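Local coordinates for protein cycloalternan-forming enzyme (PDB 5F7U) that is a multidomain glycoside hydrolase family 31 enzyme that binds glycans in its TIM-barrel domain and in a family 6 carbohydrate-binding module, at residues E63-A68 / A81-F86; E405-I410 / Y468-N473; E1000-T1005 / D1050-N1055. The protein carries 1 engineered substitution. One frame throughout, in Å; residues are numbered along the deposited sequence.

Contact 1: residues E63-A68 / A81-F86; sequences ENVTAA and ADLGKF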
loop_
_atom_site.group_PDB
_atom_site.type_symbol
_atom_site.label_atom_id
_atom_site.label_comp_id
_atom_site.label_asym_id
_atom_site.label_seq_id
_atom_site.Cartn_x
_atom_site.Cartn_y
_atom_site.Cartn_z
ATOM N N GLU A 63 49.869 5.683 25.703
ATOM C CA GLU A 63 50.194 4.475 26.451
ATOM C C GLU A 63 49.174 3.401 26.099
ATOM O O GLU A 63 47.971 3.702 25.960
ATOM C CB GLU A 63 50.251 4.714 27.958
ATOM C CG GLU A 63 51.282 5.764 28.415
ATOM C CD GLU A 63 52.736 5.503 27.993
ATOM O OE1 GLU A 63 53.188 4.335 27.883
ATOM O OE2 GLU A 63 53.470 6.501 27.805
ATOM N N ASN A 64 49.667 2.173 25.913
ATOM C CA ASN A 64 48.799 1.028 25.582
ATOM C C ASN A 64 47.678 0.914 26.591
ATOM O O ASN A 64 47.894 1.177 27.775
ATOM C CB ASN A 64 49.565 -0.297 25.619
ATOM C CG ASN A 64 50.625 -0.425 24.539
ATOM O OD1 ASN A 64 50.671 0.334 23.577
ATOM N ND2 ASN A 64 51.478 -1.422 24.697
ATOM N N VAL A 65 46.501 0.497 26.128
ATOM C CA VAL A 65 45.380 0.205 27.014
ATOM C C VAL A 65 45.328 -1.311 27.169
ATOM O O VAL A 65 45.351 -2.049 26.176
ATOM C CB VAL A 65 44.054 0.788 26.453
ATOM C CG1 VAL A 65 42.836 0.254 27.202
ATOM C CG2 VAL A 65 44.078 2.305 26.528
ATOM N N THR A 66 45.307 -1.773 28.414
ATOM C CA THR A 66 45.263 -3.200 28.690
ATOM C C THR A 66 43.784 -3.576 28.752
ATOM O O THR A 66 43.018 -2.899 29.447
ATOM C CB THR A 66 45.992 -3.514 30.020
ATOM O OG1 THR A 66 47.385 -3.222 29.871
ATOM C CG2 THR A 66 45.871 -4.973 30.404
ATOM N N ALA A 67 43.378 -4.631 28.048
ATOM C CA ALA A 67 41.976 -5.064 28.095
ATOM C C ALA A 67 41.693 -5.921 29.330
ATOM O O ALA A 67 42.591 -6.564 29.869
ATOM C CB ALA A 67 41.574 -5.792 26.831
ATOM N N ALA A 68 40.431 -5.912 29.751
ATOM C CA ALA A 68 39.942 -6.638 30.914
ATOM C C ALA A 68 39.142 -7.857 30.457
ATOM O O ALA A 68 38.372 -7.750 29.492
ATOM C CB ALA A 68 39.031 -5.707 31.713
ATOM N N ALA A 81 38.309 -3.332 26.282
ATOM C CA ALA A 81 39.341 -2.298 26.407
ATOM C C ALA A 81 38.657 -0.941 26.436
ATOM O O ALA A 81 37.855 -0.635 25.543
ATOM C CB ALA A 81 40.313 -2.379 25.245
ATOM N N ASP A 82 38.971 -0.143 27.461
ATOM C CA ASP A 82 38.330 1.164 27.654
ATOM C C ASP A 82 39.282 2.272 27.225
ATOM O O ASP A 82 40.313 2.475 27.852
ATOM C CB ASP A 82 37.920 1.342 29.130
ATOM C CG ASP A 82 37.105 2.606 29.378
ATOM O OD1 ASP A 82 36.796 3.352 28.424
ATOM O OD2 ASP A 82 36.758 2.848 30.553
ATOM N N LEU A 83 38.943 2.977 26.141
ATOM C CA LEU A 83 39.783 4.053 25.627
ATOM C C LEU A 83 39.521 5.401 26.303
ATOM O O LEU A 83 40.279 6.361 26.110
ATOM C CB LEU A 83 39.608 4.201 24.105
ATOM C CG LEU A 83 40.053 3.044 23.206
ATOM C CD1 LEU A 83 39.776 3.409 21.752
ATOM C CD2 LEU A 83 41.529 2.712 23.388
ATOM N N GLY A 84 38.457 5.464 27.097
ATOM C CA GLY A 84 38.015 6.713 27.695
ATOM C C GLY A 84 37.188 7.555 26.738
ATOM O O GLY A 84 36.704 7.062 25.699
ATOM N N LYS A 85 37.023 8.826 27.098
ATOM C CA LYS A 85 36.215 9.791 26.331
ATOM C C LYS A 85 37.112 10.727 25.551
ATOM O O LYS A 85 38.279 10.914 25.905
ATOM C CB LYS A 85 35.396 10.683 27.265
ATOM C CG LYS A 85 34.371 9.995 28.130
ATOM C CD LYS A 85 33.993 10.960 29.245
ATOM C CE LYS A 85 32.846 10.412 30.076
ATOM N NZ LYS A 85 32.695 11.208 31.328
ATOM N N PHE A 86 36.547 11.362 24.525
ATOM C CA PHE A 86 37.309 12.226 23.639
ATOM C C PHE A 86 36.617 13.551 23.359
ATOM O O PHE A 86 35.437 13.733 23.686
ATOM C CB PHE A 86 37.619 11.475 22.336
ATOM C CG PHE A 86 38.438 10.255 22.557
ATOM C CD1 PHE A 86 39.813 10.357 22.769
ATOM C CD2 PHE A 86 37.832 8.988 22.601
ATOM C CE1 PHE A 86 40.580 9.216 23.021
ATOM C CE2 PHE A 86 38.592 7.849 22.846
ATOM C CZ PHE A 86 39.968 7.965 23.050
HETATM O O HOH W 1 40.638 -1.239 29.500
#
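Val65 carries the close side of this contact, wedged with both methyl groups against the strand opposite. Its CG1 stands anti to the backbone N (chi1 168°), which sets this methyl 3.4 Å from the carbonyl oxygen Asp82 O and also against the methyl of Ala81. The other branch leads toward Leu83, whose side chain it crosses at about a right angle, with Val65 CG2 4.1 Å from Leu83 CD2. Ala81 is buried, and its methyl touches both Val65 CG1 and Ala67 CB, the latter 4.0 Å from Ala81 CB, where the two backbones come nearest. These residues belong to the hairpin of strands 60-73 and 76-84, in an N-terminal domain of the E-set clan, whose members have an immunoglobulin-like fold. Ala68 still pairs through its backbone with Lys80, but past this point the hairpin arms part. Val65 and Ala67 bond to Val53 and Val51 of strand 49-57, whereas Ala81 and Leu83 bond to Leu38 and Val36 of strand 36-43. On the looser side, where the arms diverge, a water bridges the two backbones, donating a hydrogen bond to Thr66 O and accepting one from Asp82 N, each at 2.9 Å. Thr66 itself points away from the other arm and is exposed. Asp82, exposed as well, bends back in an Asx turn: Gly84 N donates to Asp82 OD1 at 3.0 Å, meeting it from above the carboxylate plane. At Gly84 the backbone has a positive phi (81°), a conformation in which a beta carbon would collide with the carbonyl oxygen of Leu83, and which therefore suits glycine.

Contact 2: residues E405-I410 / Y468-N473; sequences EETYYI and YEQRDN. With GLC (alpha-D-glucopyranose), chain C; GLC (alpha-D-glucopyranose), chain F; GLC (alpha-D-glucopyranose), chain B.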
loop_
_atom_site.group_PDB
_atom_site.type_symbol
_atom_site.label_atom_id
_atom_site.label_comp_id
_atom_site.label_asym_id
_atom_site.label_seq_id
_atom_site.Cartn_x
_atom_site.Cartn_y
_atom_site.Cartn_z
ATOM N N GLU A 405 17.279 -26.005 -6.419
ATOM C CA GLU A 405 17.598 -25.494 -5.060
ATOM C C GLU A 405 19.113 -25.318 -4.865
ATOM O O GLU A 405 19.629 -25.405 -3.737
ATOM C CB GLU A 405 17.012 -26.416 -3.965
ATOM C CG GLU A 405 15.488 -26.591 -4.036
ATOM C CD GLU A 405 14.736 -25.337 -3.595
ATOM O OE1 GLU A 405 15.311 -24.526 -2.844
ATOM O OE2 GLU A 405 13.556 -25.162 -3.983
ATOM N N GLU A 406 19.811 -25.077 -5.978
ATOM C CA GLU A 406 21.238 -24.817 -5.966
ATOM C C GLU A 406 21.591 -23.605 -6.807
ATOM O O GLU A 406 22.154 -22.651 -6.291
ATOM C CB GLU A 406 22.009 -26.041 -6.459
ATOM C CG GLU A 406 21.901 -27.269 -5.565
ATOM C CD GLU A 406 22.536 -27.104 -4.189
ATOM O OE1 GLU A 406 23.191 -26.075 -3.891
ATOM O OE2 GLU A 406 22.356 -28.031 -3.362
ATOM N N THR A 407 21.274 -23.660 -8.101
ATOM C CA THR A 407 21.523 -22.542 -9.011
ATOM C C THR A 407 20.337 -21.572 -9.030
ATOM O O THR A 407 20.496 -20.394 -9.337
ATOM C CB THR A 407 21.736 -23.011 -10.463
ATOM O OG1 THR A 407 20.524 -23.584 -10.982
ATOM C CG2 THR A 407 22.902 -24.041 -10.572
ATOM N N TYR A 408 19.140 -22.099 -8.786
ATOM C CA TYR A 408 17.885 -21.343 -8.901
ATOM C C TYR A 408 17.578 -20.824 -10.312
ATOM O O TYR A 408 16.769 -19.910 -10.471
ATOM C CB TYR A 408 17.784 -20.235 -7.828
ATOM C CG TYR A 408 17.707 -20.837 -6.461
ATOM C CD1 TYR A 408 16.484 -21.302 -5.963
ATOM C CD2 TYR A 408 18.858 -21.002 -5.692
ATOM C CE1 TYR A 408 16.408 -21.909 -4.728
ATOM C CE2 TYR A 408 18.802 -21.615 -4.445
ATOM C CZ TYR A 408 17.566 -22.056 -3.976
ATOM O OH TYR A 408 17.502 -22.672 -2.743
ATOM N N TYR A 409 18.229 -21.389 -11.332
ATOM C CA TYR A 409 17.793 -21.132 -12.699
ATOM C C TYR A 409 17.588 -22.406 -13.527
ATOM O O TYR A 409 17.253 -22.323 -14.711
ATOM C CB TYR A 409 18.684 -20.091 -13.409
ATOM C CG TYR A 409 20.121 -20.506 -13.604
ATOM C CD1 TYR A 409 20.483 -21.329 -14.667
ATOM C CD2 TYR A 409 21.127 -20.043 -12.741
ATOM C CE1 TYR A 409 21.803 -21.721 -14.847
ATOM C CE2 TYR A 409 22.458 -20.420 -12.920
ATOM C CZ TYR A 409 22.783 -21.255 -13.976
ATOM O OH TYR A 409 24.093 -21.638 -14.198
ATOM N N ILE A 410 17.753 -23.567 -12.885
ATOM C CA ILE A 410 17.601 -24.876 -13.527
ATOM C C ILE A 410 16.464 -25.608 -12.815
ATOM O O ILE A 410 16.386 -25.589 -11.581
ATOM C CB ILE A 410 18.911 -25.691 -13.461
ATOM C CG1 ILE A 410 20.032 -24.946 -14.210
ATOM C CG2 ILE A 410 18.735 -27.124 -14.007
ATOM C CD1 ILE A 410 21.427 -25.541 -14.023
ATOM N N TYR A 468 28.498 -28.717 -5.628
ATOM C CA TYR A 468 27.467 -28.816 -6.667
ATOM C C TYR A 468 28.017 -28.161 -7.922
ATOM O O TYR A 468 28.163 -26.933 -7.982
ATOM C CB TYR A 468 26.146 -28.147 -6.229
ATOM C CG TYR A 468 24.949 -28.600 -7.025
ATOM C CD1 TYR A 468 24.278 -29.777 -6.691
ATOM C CD2 TYR A 468 24.470 -27.845 -8.116
ATOM C CE1 TYR A 468 23.169 -30.208 -7.415
ATOM C CE2 TYR A 468 23.354 -28.263 -8.845
ATOM C CZ TYR A 468 22.706 -29.446 -8.489
ATOM O OH TYR A 468 21.605 -29.900 -9.189
ATOM N N GLU A 469 28.348 -28.996 -8.911
ATOM C CA GLU A 469 29.176 -28.581 -10.051
ATOM C C GLU A 469 28.813 -27.229 -10.684
ATOM O O GLU A 469 29.664 -26.327 -10.750
ATOM C CB GLU A 469 29.218 -29.682 -11.110
ATOM C CG GLU A 469 30.242 -29.441 -12.205
ATOM C CD GLU A 469 30.313 -30.576 -13.218
ATOM O OE1 GLU A 469 29.395 -31.427 -13.277
ATOM O OE2 GLU A 469 31.290 -30.603 -13.988
ATOM N N GLN A 470 27.563 -27.084 -11.134
ATOM C CA GLN A 470 27.141 -25.858 -11.822
ATOM C C GLN A 470 27.246 -24.621 -10.950
ATOM O O GLN A 470 27.686 -23.575 -11.416
ATOM C CB GLN A 470 25.724 -25.978 -12.408
ATOM C CG GLN A 470 25.379 -24.869 -13.409
ATOM C CD GLN A 470 26.377 -24.806 -14.557
ATOM O OE1 GLN A 470 26.683 -25.818 -15.164
ATOM N NE2 GLN A 470 26.891 -23.619 -14.846
ATOM N N ARG A 471 26.842 -24.764 -9.689
ATOM C CA ARG A 471 26.870 -23.679 -8.725
ATOM C C ARG A 471 28.329 -23.276 -8.465
ATOM O O ARG A 471 28.643 -22.084 -8.446
ATOM C CB ARG A 471 26.168 -24.130 -7.444
ATOM C CG ARG A 471 25.633 -23.028 -6.547
ATOM C CD ARG A 471 25.212 -23.681 -5.225
ATOM N NE ARG A 471 26.352 -23.771 -4.307
ATOM C CZ ARG A 471 26.613 -24.767 -3.466
ATOM N NH1 ARG A 471 27.686 -24.677 -2.695
ATOM N NH2 ARG A 471 25.835 -25.849 -3.376
ATOM N N ASP A 472 29.207 -24.271 -8.301
ATOM C CA ASP A 472 30.649 -24.039 -8.107
ATOM C C ASP A 472 31.275 -23.304 -9.304
ATOM O O ASP A 472 31.987 -22.314 -9.121
ATOM C CB ASP A 472 31.377 -25.358 -7.775
ATOM C CG ASP A 472 30.963 -25.930 -6.423
ATOM O OD1 ASP A 472 30.611 -25.135 -5.509
ATOM O OD2 ASP A 472 30.964 -27.171 -6.262
ATOM N N ASN A 473 30.960 -23.759 -10.518
ATOM C CA ASN A 473 31.389 -23.081 -11.751
ATOM C C ASN A 473 30.956 -21.607 -11.802
ATOM O O ASN A 473 31.776 -20.714 -12.057
ATOM C CB ASN A 473 30.861 -23.820 -12.992
ATOM C CG ASN A 473 31.510 -25.180 -13.218
ATOM O OD1 ASN A 473 32.475 -25.564 -12.557
ATOM N ND2 ASN A 473 30.960 -25.926 -14.170
HETATM C C1 GLC C . 23.106 -32.218 -12.923
HETATM C C2 GLC C . 24.023 -32.519 -14.118
HETATM C C3 GLC C . 25.434 -32.902 -13.663
HETATM C C4 GLC C . 26.013 -31.859 -12.709
HETATM C C5 GLC C . 25.049 -31.572 -11.548
HETATM C C6 GLC C . 25.523 -30.394 -10.709
HETATM O O2 GLC C . 23.470 -33.570 -14.914
HETATM O O3 GLC C . 26.293 -33.018 -14.801
HETATM O O4 GLC C . 27.262 -32.319 -12.188
HETATM O O5 GLC C . 23.733 -31.264 -12.044
HETATM O O6 GLC C . 25.567 -29.216 -11.528
HETATM C C1 GLC F . 11.245 -21.603 0.787
HETATM C C2 GLC F . 12.477 -22.074 1.571
HETATM C C3 GLC F . 13.755 -21.948 0.732
HETATM C C4 GLC F . 13.593 -22.622 -0.630
HETATM C C5 GLC F . 12.369 -22.007 -1.326
HETATM C C6 GLC F . 12.114 -22.520 -2.738
HETATM O O2 GLC F . 12.639 -21.283 2.750
HETATM O O3 GLC F . 14.866 -22.522 1.432
HETATM O O4 GLC F . 14.783 -22.415 -1.401
HETATM O O5 GLC F . 11.198 -22.222 -0.512
HETATM O O6 GLC F . 11.682 -23.882 -2.664
HETATM C C1 GLC B . 23.481 -34.262 -7.972
HETATM C C2 GLC B . 23.223 -35.789 -7.910
HETATM C C3 GLC B . 22.858 -36.423 -9.266
HETATM C C4 GLC B . 21.837 -35.584 -10.037
HETATM C C5 GLC B . 22.449 -34.188 -10.144
HETATM C C6 GLC B . 21.800 -33.278 -11.181
HETATM O O1 GLC B . 24.835 -33.957 -8.366
HETATM O O2 GLC B . 24.372 -36.453 -7.369
HETATM O O3 GLC B . 22.348 -37.746 -9.083
HETATM O O4 GLC B . 21.602 -36.140 -11.335
HETATM O O5 GLC B . 22.545 -33.585 -8.842
HETATM O O6 GLC B . 22.683 -33.450 -12.298
#
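One salt bridge joins the segments: Arg471 NH2 donates to Glu406 OE1 at 2.7 Å, with an N-H...O angle of 143°. The nitrogen comes from above the carboxylate plane, and the oxygen lies at the edge of the guanidinium. Lys462 is a second cationic partner of the same OE1, so two positive charges probably keep Glu406 ionised, while Arg471 NH1 is held by Thr466 O.

The same glutamate, bent at chi2, makes a CH-pi contact by laying its aliphatic part over the Tyr468 ring. Glu406 CG sits 3.4 Å from the centroid of the Tyr468 ring and almost exactly on its normal. The opposite face of this ring takes C6 of the chain C glucose, so the aromatic plane is sandwiched between protein and sugar.

Apolar contact is lighter. Thr407 CG2 packs 3.9 Å from Gln470 CG, and Ile410 CD1 meets the same carbon. The amide beyond it is fixed by other residues, with Gln470 OE1 accepting from Lys419 N.

Hydrogen bonds shape each segment and reach the sugars. Thr407 OG1 accepts from Tyr409 N at 3.2 Å in an ST turn and is also bonded to Asp404. Gln470 N, in the first turn of helix 469-481, donates to O6 of the chain C glucose at 2.9 Å, and Glu469 OE1 takes that sugar's O4 at 2.6 Å. At the far end Glu405 grips the chain F glucose with both oxygens, OE1 to O4 and OE2 to O6, while Tyr408 OH donates to Glu405 OE1. Two glycan pockets are thus joined by segments that follow the second and third strands of a family 31 TIM barrel, where such barrels carry their ligand-binding loops.

Contact 3: residues E1000-T1005 / D1050-N1055; sequences EDATRT and DTAGIN. With GLC (alpha-D-glucopyranose), chain D; GLC (alpha-D-glucopyranose), chain E.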
loop_
_atom_site.group_PDB
_atom_site.type_symbol
_atom_site.label_atom_id
_atom_site.label_comp_id
_atom_site.label_asym_id
_atom_site.label_seq_id
_atom_site.Cartn_x
_atom_site.Cartn_y
_atom_site.Cartn_z
ATOM N N GLU A 1000 -58.712 -0.945 6.800
ATOM C CA GLU A 1000 -59.318 0.349 7.163
ATOM C C GLU A 1000 -58.300 1.495 7.078
ATOM O O GLU A 1000 -57.089 1.248 7.100
ATOM C CB GLU A 1000 -59.884 0.275 8.589
ATOM C CG GLU A 1000 -58.836 -0.143 9.622
ATOM C CD GLU A 1000 -59.374 -0.324 11.027
ATOM O OE1 GLU A 1000 -58.737 -1.080 11.793
ATOM O OE2 GLU A 1000 -60.413 0.278 11.374
ATOM N N ASP A 1001 -58.806 2.734 7.005
ATOM C CA ASP A 1001 -57.972 3.954 7.084
ATOM C C ASP A 1001 -57.038 3.898 8.281
ATOM O O ASP A 1001 -57.428 3.481 9.375
ATOM C CB ASP A 1001 -58.836 5.220 7.220
ATOM C CG ASP A 1001 -59.614 5.554 5.964
ATOM O OD1 ASP A 1001 -59.451 4.875 4.930
ATOM O OD2 ASP A 1001 -60.414 6.515 6.017
ATOM N N ALA A 1002 -55.802 4.325 8.069
ATOM C CA ALA A 1002 -54.823 4.339 9.137
ATOM C C ALA A 1002 -54.262 5.737 9.322
ATOM O O ALA A 1002 -54.376 6.587 8.421
ATOM C CB ALA A 1002 -53.703 3.364 8.825
ATOM N N THR A 1003 -53.685 5.978 10.497
ATOM C CA THR A 1003 -52.848 7.169 10.723
ATOM C C THR A 1003 -51.542 6.784 11.403
ATOM O O THR A 1003 -51.493 5.835 12.200
ATOM C CB THR A 1003 -53.527 8.278 11.576
ATOM O OG1 THR A 1003 -53.736 7.800 12.905
ATOM C CG2 THR A 1003 -54.868 8.735 10.989
ATOM N N ARG A 1004 -50.487 7.522 11.063
ATOM C CA ARG A 1004 -49.190 7.424 11.746
ATOM C C ARG A 1004 -48.658 8.818 12.050
ATOM O O ARG A 1004 -49.054 9.804 11.427
ATOM C CB ARG A 1004 -48.166 6.638 10.919
ATOM C CG ARG A 1004 -48.485 5.161 10.711
ATOM C CD ARG A 1004 -48.388 4.349 11.997
ATOM N NE ARG A 1004 -48.631 2.927 11.746
ATOM C CZ ARG A 1004 -49.834 2.369 11.593
ATOM N NH1 ARG A 1004 -49.924 1.060 11.380
ATOM N NH2 ARG A 1004 -50.951 3.099 11.657
ATOM N N THR A 1005 -47.761 8.890 13.026
ATOM C CA THR A 1005 -47.174 10.152 13.432
ATOM C C THR A 1005 -45.752 10.154 12.897
ATOM O O THR A 1005 -45.055 9.130 12.960
ATOM C CB THR A 1005 -47.224 10.294 14.966
ATOM O OG1 THR A 1005 -48.592 10.314 15.387
ATOM C CG2 THR A 1005 -46.567 11.573 15.427
ATOM N N ASP A 1050 -53.049 7.288 17.141
ATOM C CA ASP A 1050 -52.943 6.642 15.845
ATOM C C ASP A 1050 -53.813 5.394 15.767
ATOM O O ASP A 1050 -54.274 4.874 16.792
ATOM C CB ASP A 1050 -51.479 6.343 15.496
ATOM C CG ASP A 1050 -50.724 7.581 15.079
ATOM O OD1 ASP A 1050 -51.274 8.376 14.287
ATOM O OD2 ASP A 1050 -49.574 7.751 15.531
ATOM N N THR A 1051 -54.046 4.928 14.548
ATOM C CA THR A 1051 -54.976 3.830 14.342
ATOM C C THR A 1051 -54.600 2.905 13.179
ATOM O O THR A 1051 -53.975 3.337 12.202
ATOM C CB THR A 1051 -56.452 4.335 14.287
ATOM O OG1 THR A 1051 -57.340 3.238 14.513
ATOM C CG2 THR A 1051 -56.794 4.997 12.967
ATOM N N ALA A 1052 -54.954 1.626 13.343
ATOM C CA ALA A 1052 -54.967 0.608 12.284
ATOM C C ALA A 1052 -53.606 0.094 11.849
ATOM O O ALA A 1052 -52.592 0.789 11.951
ATOM C CB ALA A 1052 -55.782 1.067 11.078
ATOM N N GLY A 1053 -53.602 -1.150 11.373
ATOM C CA GLY A 1053 -52.398 -1.769 10.848
ATOM C C GLY A 1053 -52.136 -1.354 9.420
ATOM O O GLY A 1053 -53.074 -1.130 8.644
ATOM N N ILE A 1054 -50.847 -1.241 9.089
ATOM C CA ILE A 1054 -50.394 -0.984 7.725
ATOM C C ILE A 1054 -49.207 -1.894 7.422
ATOM O O ILE A 1054 -48.552 -2.390 8.341
ATOM C CB ILE A 1054 -49.974 0.503 7.479
ATOM C CG1 ILE A 1054 -48.642 0.869 8.171
ATOM C CG2 ILE A 1054 -51.077 1.461 7.881
ATOM C CD1 ILE A 1054 -48.057 2.209 7.741
ATOM N N ASN A 1055 -48.955 -2.131 6.141
ATOM C CA ASN A 1055 -47.651 -2.634 5.708
ATOM C C ASN A 1055 -46.924 -1.471 5.073
ATOM O O ASN A 1055 -47.492 -0.759 4.249
ATOM C CB ASN A 1055 -47.796 -3.820 4.759
ATOM C CG ASN A 1055 -48.376 -5.034 5.455
ATOM O OD1 ASN A 1055 -48.194 -5.209 6.665
ATOM N ND2 ASN A 1055 -49.083 -5.878 4.703
HETATM C C1 GLC D . -53.234 -5.669 11.888
HETATM C C2 GLC D . -53.940 -6.278 13.106
HETATM C C3 GLC D . -55.375 -6.699 12.747
HETATM C C4 GLC D . -56.160 -5.544 12.103
HETATM C C5 GLC D . -55.359 -4.869 10.975
HETATM C C6 GLC D . -55.988 -3.567 10.484
HETATM O O2 GLC D . -53.170 -7.380 13.595
HETATM O O3 GLC D . -56.056 -7.174 13.916
HETATM O O4 GLC D . -57.406 -6.018 11.582
HETATM O O5 GLC D . -54.018 -4.572 11.407
HETATM O O6 GLC D . -56.008 -2.594 11.532
HETATM C C1 GLC E . -53.013 -9.054 7.606
HETATM C C2 GLC E . -51.962 -8.905 6.496
HETATM C C3 GLC E . -50.615 -8.430 7.058
HETATM C C4 GLC E . -50.768 -7.161 7.900
HETATM C C5 GLC E . -51.793 -7.446 9.003
HETATM C C6 GLC E . -52.036 -6.259 9.918
HETATM O O1 GLC E . -52.766 -10.223 8.418
HETATM O O2 GLC E . -51.771 -10.143 5.806
HETATM O O3 GLC E . -49.703 -8.240 5.979
HETATM O O4 GLC E . -49.499 -6.784 8.457
HETATM O O5 GLC E . -53.050 -7.861 8.420
HETATM O O6 GLC E . -52.972 -6.692 10.908
HETATM O O HOH W 2 -55.696 -1.357 7.497
#
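Arg1004 reaches tip to tip with Ile1054, its guanidinium lying with one face over CG1 and CD1, and it makes a cation-pi contact with Phe969. A bend at chi2 (-68°) turns the group back to the other segment, where it clasps one backbone oxygen end-on. NH1 of Arg1004 lies 2.7 Å from Ala1052 O, NH2 is 2.8 Å from the same Ala1052 O, and both meet it in the carbonyl plane. NH2 also donates to Thr1003 O at 2.8 Å, and weakly to Thr1051 O. Packing is tight beside it, with Ala1002 CB only 3.4 Å from Ile1054 CG2. Both segments belong to the beta-rich family 6 carbohydrate-binding module, where strands 1002-1008 and 1054-1062 lie in different sheets; the contact joins one sheet to the loop leading into the other. Asp1050 fastens the start of that loop to two alternate residues of strand 1002-1008. Thr1003 OG1 donates to the anti lone pair of Asp1050 OD1 at 2.9 Å, and Thr1005 OG1 to the syn lone pair of Asp1050 OD2 at 2.7 Å. Gln1014 NE2 and Glu1047 N bind this carboxylate too, so the buried charge is well satisfied. Glu1000 CG rests on the Ala1052 methyl. Gly1053 N gives an almost straight bond (175°) to O6 of the chain D glucose at 2.8 Å, and this hydroxyl in turn donates to Glu1000 OE1. A CB on Gly1053 would run into the ring oxygen of that sugar. Asn1055 uses both amide atoms on the chain E glucose, OD1 taking O4 and ND2 giving to O3.

In the fold
The three contacts share no element and do not touch; contacts 1 and 3 lie farthest apart, their centres about 96 Å from each other on opposite sides of the chain's centre. Contact 2 is the buried one, set among loops and a helix of the TIM barrel, and combines a salt bridge with an aromatic face. Contacts 1 and 3, partly buried, belong to beta domains nearer the two chain ends. Contact 1 relies on small apolar side chains and a bridging water, without a bound sugar. Contact 3 is rich in direct hydrogen bonds, many to backbone oxygens, and like contact 2 holds residues of a glycan pocket.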